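TssK (Serratia sp. FS14, PDB 5Y0E) forms a trimeric structural subunit of the type VI secretion baseplate and, as in its relatives, probably connects that baseplate to the membrane-spanning complex. Local coordinates at residues A[172-175]-A[176-180]; A[50-53]-A[54-57]; A[261-264]-A[265-269]; A[311-314]-A[315-318]. All blocks are in the same frame, centred on the assembly; numbering follows the deposited sequence.

How the interactions relate
Four short-range contacts illustrate how the same local spacing is built differently according to its place in a fold. Interaction 3 is the buried one, a turn of helix 259-273 where a leucine packs over an indole face while backbone bonds run along the axis. Interactions 1, 2 and 4 lie nearer the surface and rely on polar atoms closing turns. Interactions 1 and 2 work together: the hairpin tip at 172-180 and the loop at 50-57 meet through Leu-180 N and Leu-55 O, 3.1 Å apart in a probable hydrogen bond. Both use an aspartate oxygen with two donors. Interaction 4, about 24 Å from interaction 3 between centres, turns the chain with a single backbone bond.

Interaction 1 (A[172-175]-A[176-180]); sequences LEKR and GDNSL
Arg-175 and Ser-179 face each other across the tip of a beta hairpin, a type I turn from Arg-175 to Asn-178 with a G1 bulge, which joins strand 163-174 to the short edge strand 180-182. The two backbone bonds that define the motif both use Arg-175: its N donates to Ser-179 O at 2.8 Å, and its O accepts from Asn-178 N. Asn-178 takes the left-handed conformation (phi 66°) that this bulge requires.

The Arg-175 side chain reaches out past Ser-179. CB sits 3.5 Å from Asp-177 OD1. Because CG lies beside the backbone N (chi1 -61°) and the chain continues extended, CG and CD pass the serine hydroxyl, CD coming within 3.6 Å of Ser-179 OG. NE has Glu-173 OE2 nearby, well out of the guanidinium plane: a long pairing of charges, with no N-H pointing at the oxygen. At the tip, NH1 meets Ser-179 OG at the guanidinium edge in a weak bond of 3.3 Å.

Asp-177 positions that hydroxyl. Its OD1 receives Ser-179 N on the anti side, forming an Asx turn, and Ser-179 OG on the syn side, so one oxygen fixes both the backbone and the hydroxyl of the serine. On another side of the hairpin, the extended Lys-174 chain passes Leu-180 and Asn-178 before NZ reaches its salt-bridge partner Asp-91. Where the strands pair, Lys-174 CG rests 3.7 Å from Leu-180 CD2.

Interaction 2 (A[50-53]-A[54-57]); sequences LDQT and LLRQ
Asp-51 and Leu-54 meet at the start of a run of overlapping turns, each closed by a backbone bond from a residue to the third one before it, in the loop that leads from strand 44-50 to strand 59-60.

The polar interactions begin with the aspartate. Its OD2 takes two donors from the same face of the carboxylate: Leu-54 N at 3.1 Å, high above the plane, and Thr-53 OG1 at 2.8 Å, closer to the plane on the syn side. CG stands opposite the backbone N (chi1 -175°), which turns the carboxylate forward over the next residues of the chain. The two bonds tie the start of the turn to one oxygen.

Among the backbone bonds, Leu-55 N donates to Gln-52 O at 2.8 Å. Arg-56 N to Thr-53 O is longer and weak, and Gln-57 N to Leu-54 O, 3.1 Å, completes the series. The Arg-56 chain starts out against Thr-53 O, with CG beside that oxygen, and then bends.

A mixed contact comes from Gln-52, which runs alongside Leu-55 and points the same way, its amide against the leucine methyl with OE1 nearest, 3.2 Å from Leu-55 CD1.

Apolar packing belongs to the buried Leu-55. The side chains of Leu-50 and Leu-55 meet at about a right angle. Leu-55 also touches Leu-180 and Leu-182, so the loop packs on the neighbouring hairpin and its edge strand. The leucine contact within the loop is methyl to methyl, Leu-50 CD2 to Leu-55 CD1 at 3.8 Å.

Interaction 3 (A[261-264]-A[265-269]); sequences RLFA and DWLQF
Leu-262 lies over one face of the Trp-266 indole, one helical turn further along helix 259-273. The contact is a CH-pi interaction: Leu-262 CG stands 4.1 Å from the centroid of the six-membered ring, 17° off its normal. CD1 lies over the same face toward the rim, by the NE1-CE2 bond, 3.6 Å from Trp-266 CE2. The leucine CG is anti to its own N (chi1 -177°), which carries it forward over the indole, with CD1 on its face and CD2 grazing the six-membered ring.

Around this pair the helix backbone sets the spacing. Trp-266 N donates to Leu-262 O at 3.1 Å, and the next bond, Leu-267 N to Phe-263 O, is shorter at 2.8 Å. Phe-263 CE1 and Leu-267 CD2 make a looser apolar contact on an adjoining strip. Ala-264 O is shared: Gln-268 NE2 reaches it at 2.9 Å from above the carbonyl plane, while Gln-268 N adds a weak bond. The amide NH2 thus turns to its own helix; OE1 makes a weak hydrogen bond with Gln-247 of the second subunit.

Farther out, Arg-261 forms a salt bridge with Glu-260 of the third subunit, and Ala-264, Leu-267 and Gln-268 pack on the second subunit, placing this turn at the trimer interface. Within its own chain Trp-266 is wedged among helices 197-222, 229-253 and 294-309, while the Phe-263 ring meets Phe-298 of helix 294-309 edge-to-face.

Interaction 4 (A[311-314]-A[315-318]); sequences VVLE and DNAI
Asn-316 N donates to Leu-313 O across 3.0 Å, with an almost straight N-H...O angle of 173°, and this bond closes a type II' beta turn from Leu-313 to Asn-316. The turn lies between helix 294-309 and strand 317-324, so it redirects the chain as it enters the antiparallel sheet of the C-terminal part of the molecule.

Glu-314, the second residue of the turn, combines a positive phi of 52° with a psi of -123°, the shape expected of that position in a type II' turn. Its side chain bends at the second torsion and leads away from the turn. The OD1 of the neighbouring Asp-315 comes to 4.0 Å from Glu-314 CB.

Asn-316 also uses its side chain against the same partner. It runs alongside Leu-313, pointing the same way, and the amide carbon CG lies 3.5 Å from Leu-313 O, with ND2 3.8 Å from the methyl Leu-313 CD2. Nearer the ends of the segment, Val-312 meets Ala-317: CG2 rests against Ala-317 O at 3.6 Å, and CG1 makes a distant apolar contact with the alanine methyl. Beyond the turn, Asp-315 O accepts from Arg-443 NE and Asn-316 pairs through its backbone with Arg-443, so strand 436-443 binds the end of the turn, where strand 317-324 begins beside it.

The two acidic groups are like charges, Glu-314 OE1 and Asp-315 OD1 being 5.4 Å apart; mild repulsion may therefore hold them apart. The acidic side chains add no bond between the two segments, where the backbone bond is the hydrogen bond that closes the turn.

Interaction 1 (A[172-175]-A[176-180])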
loop_
_atom_site.group_PDB
_atom_site.type_symbol
_atom_site.label_atom_id
_atom_site.label_comp_id
_atom_site.label_asym_id
_atom_site.label_seq_id
_atom_site.Cartn_x
_atom_site.Cartn_y
_atom_site.Cartn_z
ATOM N N LEU A 172 -33.955 0.740 -7.733
ATOM C CA LEU A 172 -34.677 1.309 -6.607
ATOM C C LEU A 172 -36.136 1.564 -6.937
ATOM O O LEU A 172 -37.017 1.282 -6.122
ATOM C CB LEU A 172 -34.034 2.618 -6.169
ATOM C CG LEU A 172 -32.680 2.511 -5.491
ATOM C CD1 LEU A 172 -32.159 3.897 -5.198
ATOM C CD2 LEU A 172 -32.779 1.671 -4.235
ATOM N N GLU A 173 -36.401 2.086 -8.125
ATOM C CA GLU A 173 -37.726 2.548 -8.488
ATOM C C GLU A 173 -37.884 2.439 -9.996
ATOM O O GLU A 173 -36.946 2.722 -10.748
ATOM C CB GLU A 173 -37.936 3.989 -8.006
ATOM C CG GLU A 173 -38.937 4.796 -8.805
ATOM C CD GLU A 173 -39.133 6.194 -8.252
ATOM O OE1 GLU A 173 -39.515 6.330 -7.070
ATOM O OE2 GLU A 173 -38.899 7.160 -8.995
ATOM N N LYS A 174 -39.061 1.999 -10.428
ATOM C CA LYS A 174 -39.436 2.024 -11.833
ATOM C C LYS A 174 -40.454 3.136 -11.993
ATOM O O LYS A 174 -41.604 2.991 -11.582
ATOM C CB LYS A 174 -40.002 0.686 -12.283
ATOM C CG LYS A 174 -40.276 0.608 -13.769
ATOM C CD LYS A 174 -40.948 -0.704 -14.099
ATOM C CE LYS A 174 -41.296 -0.799 -15.565
ATOM N NZ LYS A 174 -41.937 -2.105 -15.879
ATOM N N ARG A 175 -40.028 4.240 -12.587
ATOM C CA ARG A 175 -40.859 5.422 -12.668
ATOM C C ARG A 175 -42.111 5.154 -13.491
ATOM O O ARG A 175 -42.284 4.098 -14.098
ATOM C CB ARG A 175 -40.075 6.579 -13.272
ATOM C CG ARG A 175 -38.872 6.960 -12.459
ATOM C CD ARG A 175 -38.319 8.287 -12.900
ATOM N NE ARG A 175 -37.220 8.713 -12.040
ATOM C CZ ARG A 175 -35.938 8.542 -12.341
ATOM N NH1 ARG A 175 -35.607 7.965 -13.486
ATOM N NH2 ARG A 175 -34.991 8.953 -11.505
ATOM N N GLY A 176 -42.999 6.145 -13.496
ATOM C CA GLY A 176 -44.239 5.996 -14.229
ATOM C C GLY A 176 -44.015 5.768 -15.707
ATOM O O GLY A 176 -44.726 4.985 -16.335
ATOM N N ASP A 177 -43.025 6.443 -16.281
ATOM C CA ASP A 177 -42.702 6.305 -17.691
ATOM C C ASP A 177 -41.870 5.077 -17.990
ATOM O O ASP A 177 -41.175 5.069 -19.010
ATOM C CB ASP A 177 -41.969 7.549 -18.190
ATOM C CG ASP A 177 -40.762 7.890 -17.344
ATOM O OD1 ASP A 177 -40.158 6.973 -16.758
ATOM O OD2 ASP A 177 -40.406 9.082 -17.254
ATOM N N ASN A 178 -41.892 4.066 -17.122
ATOM C CA ASN A 178 -41.172 2.807 -17.271
ATOM C C ASN A 178 -39.650 2.952 -17.210
ATOM O O ASN A 178 -38.954 1.942 -17.268
ATOM C CB ASN A 178 -41.557 2.079 -18.564
ATOM C CG ASN A 178 -42.824 1.293 -18.417
ATOM O OD1 ASN A 178 -43.495 1.370 -17.391
ATOM N ND2 ASN A 178 -43.173 0.535 -19.444
ATOM N N SER A 179 -39.110 4.158 -17.086
ATOM C CA SER A 179 -37.685 4.296 -16.863
ATOM C C SER A 179 -37.325 3.821 -15.464
ATOM O O SER A 179 -38.163 3.763 -14.564
ATOM C CB SER A 179 -37.247 5.740 -17.036
ATOM O OG SER A 179 -37.436 6.445 -15.831
ATOM N N LEU A 180 -36.056 3.485 -15.288
ATOM C CA LEU A 180 -35.559 2.958 -14.029
ATOM C C LEU A 180 -34.574 3.922 -13.400
ATOM O O LEU A 180 -33.766 4.533 -14.095
ATOM C CB LEU A 180 -34.883 1.617 -14.223
ATOM C CG LEU A 180 -35.655 0.521 -14.960
ATOM C CD1 LEU A 180 -34.675 -0.469 -15.513
ATOM C CD2 LEU A 180 -36.635 -0.158 -14.055
#

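Interaction 2 (A[50-53]-A[54-57])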
loop_
_atom_site.group_PDB
_atom_site.type_symbol
_atom_site.label_atom_id
_atom_site.label_comp_id
_atom_site.label_asym_id
_atom_site.label_seq_id
_atom_site.Cartn_x
_atom_site.Cartn_y
_atom_site.Cartn_z
ATOM N N LEU A 50 -22.737 0.209 -18.357
ATOM C CA LEU A 50 -24.173 0.050 -18.434
ATOM C C LEU A 50 -24.749 1.003 -19.473
ATOM O O LEU A 50 -24.329 2.156 -19.581
ATOM C CB LEU A 50 -24.779 0.304 -17.063
ATOM C CG LEU A 50 -26.148 -0.266 -16.812
ATOM C CD1 LEU A 50 -26.207 -0.685 -15.379
ATOM C CD2 LEU A 50 -27.176 0.797 -17.111
ATOM N N ASP A 51 -25.701 0.518 -20.255
ATOM C CA ASP A 51 -26.321 1.380 -21.250
ATOM C C ASP A 51 -27.403 2.214 -20.587
ATOM O O ASP A 51 -28.436 1.693 -20.159
ATOM C CB ASP A 51 -26.903 0.585 -22.406
ATOM C CG ASP A 51 -27.435 1.488 -23.489
ATOM O OD1 ASP A 51 -26.751 2.478 -23.838
ATOM O OD2 ASP A 51 -28.543 1.233 -23.974
ATOM N N GLN A 52 -27.165 3.513 -20.515
ATOM C CA GLN A 52 -28.100 4.403 -19.852
ATOM C C GLN A 52 -29.339 4.632 -20.701
ATOM O O GLN A 52 -30.451 4.731 -20.171
ATOM C CB GLN A 52 -27.404 5.721 -19.551
ATOM C CG GLN A 52 -26.295 5.576 -18.558
ATOM C CD GLN A 52 -26.830 5.465 -17.153
ATOM O OE1 GLN A 52 -27.866 6.048 -16.824
ATOM N NE2 GLN A 52 -26.132 4.706 -16.312
ATOM N N THR A 53 -29.153 4.720 -22.019
ATOM C CA THR A 53 -30.270 4.956 -22.921
ATOM C C THR A 53 -31.358 3.907 -22.742
ATOM O O THR A 53 -32.544 4.235 -22.720
ATOM C CB THR A 53 -29.773 4.972 -24.362
ATOM O OG1 THR A 53 -29.609 3.627 -24.816
ATOM C CG2 THR A 53 -28.430 5.662 -24.448
ATOM N N LEU A 54 -30.983 2.645 -22.594
ATOM C CA LEU A 54 -32.001 1.625 -22.397
ATOM C C LEU A 54 -32.568 1.614 -20.993
ATOM O O LEU A 54 -33.564 0.929 -20.754
ATOM C CB LEU A 54 -31.450 0.241 -22.714
ATOM C CG LEU A 54 -32.022 -0.411 -23.972
ATOM C CD1 LEU A 54 -31.532 0.289 -25.207
ATOM C CD2 LEU A 54 -31.648 -1.871 -24.015
ATOM N N LEU A 55 -31.956 2.328 -20.054
ATOM C CA LEU A 55 -32.545 2.404 -18.728
ATOM C C LEU A 55 -33.946 2.951 -18.800
ATOM O O LEU A 55 -34.784 2.641 -17.952
ATOM C CB LEU A 55 -31.707 3.286 -17.827
ATOM C CG LEU A 55 -30.559 2.530 -17.213
ATOM C CD1 LEU A 55 -29.761 3.484 -16.398
ATOM C CD2 LEU A 55 -31.117 1.428 -16.365
ATOM N N ARG A 56 -34.220 3.742 -19.819
ATOM C CA ARG A 56 -35.484 4.433 -19.941
ATOM C C ARG A 56 -36.598 3.539 -20.425
ATOM O O ARG A 56 -37.694 4.032 -20.679
ATOM C CB ARG A 56 -35.319 5.606 -20.883
ATOM C CG ARG A 56 -33.963 6.231 -20.714
ATOM C CD ARG A 56 -33.877 7.577 -21.358
ATOM N NE ARG A 56 -33.998 7.499 -22.803
ATOM C CZ ARG A 56 -33.319 8.278 -23.640
ATOM N NH1 ARG A 56 -32.466 9.175 -23.162
ATOM N NH2 ARG A 56 -33.481 8.157 -24.954
ATOM N N GLN A 57 -36.366 2.246 -20.556
ATOM C CA GLN A 57 -37.438 1.362 -20.985
ATOM C C GLN A 57 -37.572 0.169 -20.057
ATOM O O GLN A 57 -38.071 -0.881 -20.457
ATOM C CB GLN A 57 -37.217 0.898 -22.417
ATOM C CG GLN A 57 -36.405 1.867 -23.225
ATOM C CD GLN A 57 -36.013 1.294 -24.576
ATOM O OE1 GLN A 57 -36.268 0.124 -24.857
ATOM N NE2 GLN A 57 -35.370 2.108 -25.413
#

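Interaction 3 (A[261-264]-A[265-269])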
loop_
_atom_site.group_PDB
_atom_site.type_symbol
_atom_site.label_atom_id
_atom_site.label_comp_id
_atom_site.label_asym_id
_atom_site.label_seq_id
_atom_site.Cartn_x
_atom_site.Cartn_y
_atom_site.Cartn_z
ATOM N N ARG A 261 -6.387 -4.129 -1.832
ATOM C CA ARG A 261 -5.139 -3.515 -1.460
ATOM C C ARG A 261 -5.376 -2.105 -0.948
ATOM O O ARG A 261 -4.810 -1.695 0.068
ATOM C CB ARG A 261 -4.206 -3.553 -2.665
ATOM C CG ARG A 261 -2.847 -3.015 -2.431
ATOM C CD ARG A 261 -2.096 -2.936 -3.724
ATOM N NE ARG A 261 -0.780 -2.364 -3.522
ATOM C CZ ARG A 261 -0.059 -1.819 -4.477
ATOM N NH1 ARG A 261 -0.523 -1.786 -5.699
ATOM N NH2 ARG A 261 1.116 -1.302 -4.201
ATOM N N LEU A 262 -6.247 -1.369 -1.609
ATOM C CA LEU A 262 -6.546 -0.023 -1.160
ATOM C C LEU A 262 -7.218 -0.024 0.205
ATOM O O LEU A 262 -6.958 0.851 1.033
ATOM C CB LEU A 262 -7.424 0.652 -2.184
ATOM C CG LEU A 262 -7.776 2.089 -1.887
ATOM C CD1 LEU A 262 -6.598 3.007 -2.056
ATOM C CD2 LEU A 262 -8.864 2.448 -2.823
ATOM N N PHE A 263 -8.084 -0.997 0.448
ATOM C CA PHE A 263 -8.810 -1.047 1.695
ATOM C C PHE A 263 -7.860 -1.276 2.854
ATOM O O PHE A 263 -7.934 -0.592 3.879
ATOM C CB PHE A 263 -9.859 -2.144 1.614
ATOM C CG PHE A 263 -10.760 -2.208 2.785
ATOM C CD1 PHE A 263 -10.382 -2.884 3.929
ATOM C CD2 PHE A 263 -12.012 -1.618 2.740
ATOM C CE1 PHE A 263 -11.224 -2.948 5.023
ATOM C CE2 PHE A 263 -12.862 -1.689 3.824
ATOM C CZ PHE A 263 -12.466 -2.349 4.961
ATOM N N ALA A 264 -6.962 -2.247 2.703
ATOM C CA ALA A 264 -6.025 -2.560 3.769
ATOM C C ALA A 264 -5.196 -1.347 4.161
ATOM O O ALA A 264 -4.890 -1.153 5.335
ATOM C CB ALA A 264 -5.128 -3.703 3.332
ATOM N N ASP A 265 -4.829 -0.515 3.204
ATOM C CA ASP A 265 -4.104 0.684 3.571
ATOM C C ASP A 265 -4.994 1.652 4.343
ATOM O O ASP A 265 -4.569 2.236 5.335
ATOM C CB ASP A 265 -3.524 1.355 2.326
ATOM C CG ASP A 265 -2.278 0.673 1.801
ATOM O OD1 ASP A 265 -1.738 -0.249 2.434
ATOM O OD2 ASP A 265 -1.811 1.078 0.733
ATOM N N TRP A 266 -6.229 1.838 3.897
ATOM C CA TRP A 266 -7.086 2.839 4.500
ATOM C C TRP A 266 -7.565 2.407 5.883
ATOM O O TRP A 266 -7.718 3.239 6.773
ATOM C CB TRP A 266 -8.248 3.125 3.552
ATOM C CG TRP A 266 -7.827 3.911 2.369
ATOM C CD1 TRP A 266 -6.573 4.230 2.030
ATOM C CD2 TRP A 266 -8.667 4.511 1.385
ATOM N NE1 TRP A 266 -6.563 4.985 0.906
ATOM C CE2 TRP A 266 -7.842 5.171 0.488
ATOM C CE3 TRP A 266 -10.034 4.570 1.194
ATOM C CZ2 TRP A 266 -8.332 5.879 -0.591
ATOM C CZ3 TRP A 266 -10.516 5.257 0.102
ATOM C CH2 TRP A 266 -9.672 5.904 -0.769
ATOM N N LEU A 267 -7.755 1.113 6.089
ATOM C CA LEU A 267 -8.123 0.628 7.403
ATOM C C LEU A 267 -7.051 0.942 8.428
ATOM O O LEU A 267 -7.350 1.391 9.537
ATOM C CB LEU A 267 -8.370 -0.863 7.337
ATOM C CG LEU A 267 -8.647 -1.580 8.640
ATOM C CD1 LEU A 267 -9.900 -1.024 9.297
ATOM C CD2 LEU A 267 -8.808 -3.039 8.349
ATOM N N GLN A 268 -5.791 0.718 8.070
ATOM C CA GLN A 268 -4.703 1.040 8.975
ATOM C C GLN A 268 -4.638 2.531 9.226
ATOM O O GLN A 268 -4.459 2.965 10.362
ATOM C CB GLN A 268 -3.384 0.534 8.407
ATOM C CG GLN A 268 -3.212 -0.964 8.424
ATOM C CD GLN A 268 -2.030 -1.418 7.569
ATOM O OE1 GLN A 268 -0.883 -1.238 7.929
ATOM N NE2 GLN A 268 -2.323 -1.987 6.432
ATOM N N PHE A 269 -4.763 3.324 8.176
ATOM C CA PHE A 269 -4.893 4.754 8.342
ATOM C C PHE A 269 -5.958 5.075 9.392
ATOM O O PHE A 269 -5.713 5.826 10.329
ATOM C CB PHE A 269 -5.218 5.360 6.983
ATOM C CG PHE A 269 -5.119 6.851 6.925
ATOM C CD1 PHE A 269 -4.587 7.569 7.957
ATOM C CD2 PHE A 269 -5.581 7.528 5.822
ATOM C CE1 PHE A 269 -4.508 8.907 7.889
ATOM C CE2 PHE A 269 -5.509 8.866 5.755
ATOM C CZ PHE A 269 -4.976 9.563 6.796
#

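Interaction 4 (A[311-314]-A[315-318])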
loop_
_atom_site.group_PDB
_atom_site.type_symbol
_atom_site.label_atom_id
_atom_site.label_comp_id
_atom_site.label_asym_id
_atom_site.label_seq_id
_atom_site.Cartn_x
_atom_site.Cartn_y
_atom_site.Cartn_z
ATOM N N VAL A 311 -12.376 19.492 9.844
ATOM C CA VAL A 311 -12.216 20.645 10.713
ATOM C C VAL A 311 -13.440 21.557 10.648
ATOM O O VAL A 311 -13.365 22.725 10.978
ATOM C CB VAL A 311 -10.926 21.421 10.378
ATOM C CG1 VAL A 311 -9.724 20.566 10.629
ATOM C CG2 VAL A 311 -10.937 21.911 8.940
ATOM N N VAL A 312 -14.566 21.026 10.192
ATOM C CA VAL A 312 -15.827 21.739 10.166
ATOM C C VAL A 312 -16.897 20.830 10.735
ATOM O O VAL A 312 -16.705 19.629 10.901
ATOM C CB VAL A 312 -16.224 22.208 8.761
ATOM C CG1 VAL A 312 -15.176 23.113 8.218
ATOM C CG2 VAL A 312 -16.459 21.026 7.855
ATOM N N LEU A 313 -18.032 21.423 11.045
ATOM C CA LEU A 313 -19.121 20.692 11.671
ATOM C C LEU A 313 -19.969 19.928 10.672
ATOM O O LEU A 313 -20.646 20.538 9.842
ATOM C CB LEU A 313 -20.047 21.656 12.391
ATOM C CG LEU A 313 -20.998 21.067 13.411
ATOM C CD1 LEU A 313 -20.213 20.510 14.561
ATOM C CD2 LEU A 313 -21.931 22.157 13.877
ATOM N N GLU A 314 -19.910 18.601 10.738
ATOM C CA GLU A 314 -20.681 17.742 9.857
ATOM C C GLU A 314 -20.398 18.226 8.453
ATOM O O GLU A 314 -19.242 18.284 8.041
ATOM C CB GLU A 314 -22.177 17.776 10.133
ATOM C CG GLU A 314 -22.516 17.700 11.595
ATOM C CD GLU A 314 -23.157 16.390 11.957
ATOM O OE1 GLU A 314 -23.140 15.479 11.097
ATOM O OE2 GLU A 314 -23.678 16.273 13.090
ATOM N N ASP A 315 -21.437 18.585 7.715
ATOM C CA ASP A 315 -21.282 19.076 6.354
ATOM C C ASP A 315 -21.773 20.503 6.146
ATOM O O ASP A 315 -22.199 20.853 5.052
ATOM C CB ASP A 315 -22.004 18.125 5.403
ATOM C CG ASP A 315 -23.382 17.732 5.898
ATOM O OD1 ASP A 315 -24.003 18.510 6.656
ATOM O OD2 ASP A 315 -23.848 16.638 5.521
ATOM N N ASN A 316 -21.711 21.344 7.176
ATOM C CA ASN A 316 -22.071 22.743 6.989
ATOM C C ASN A 316 -21.210 23.436 5.954
ATOM O O ASN A 316 -21.586 24.509 5.480
ATOM C CB ASN A 316 -21.951 23.503 8.297
ATOM C CG ASN A 316 -22.970 23.073 9.298
ATOM O OD1 ASN A 316 -23.800 22.214 9.019
ATOM N ND2 ASN A 316 -22.907 23.647 10.482
ATOM N N ALA A 317 -20.069 22.855 5.595
ATOM C CA ALA A 317 -19.123 23.501 4.706
ATOM C C ALA A 317 -18.220 22.440 4.109
ATOM O O ALA A 317 -18.084 21.350 4.657
ATOM C CB ALA A 317 -18.302 24.555 5.445
ATOM N N ILE A 318 -17.629 22.750 2.967
ATOM C CA ILE A 318 -16.770 21.842 2.249
ATOM C C ILE A 318 -15.698 22.624 1.565
ATOM O O ILE A 318 -15.985 23.563 0.903
ATOM C CB ILE A 318 -17.575 21.085 1.196
ATOM C CG1 ILE A 318 -18.349 19.968 1.839
ATOM C CG2 ILE A 318 -16.679 20.448 0.180
ATOM C CD1 ILE A 318 -19.485 19.480 1.000
#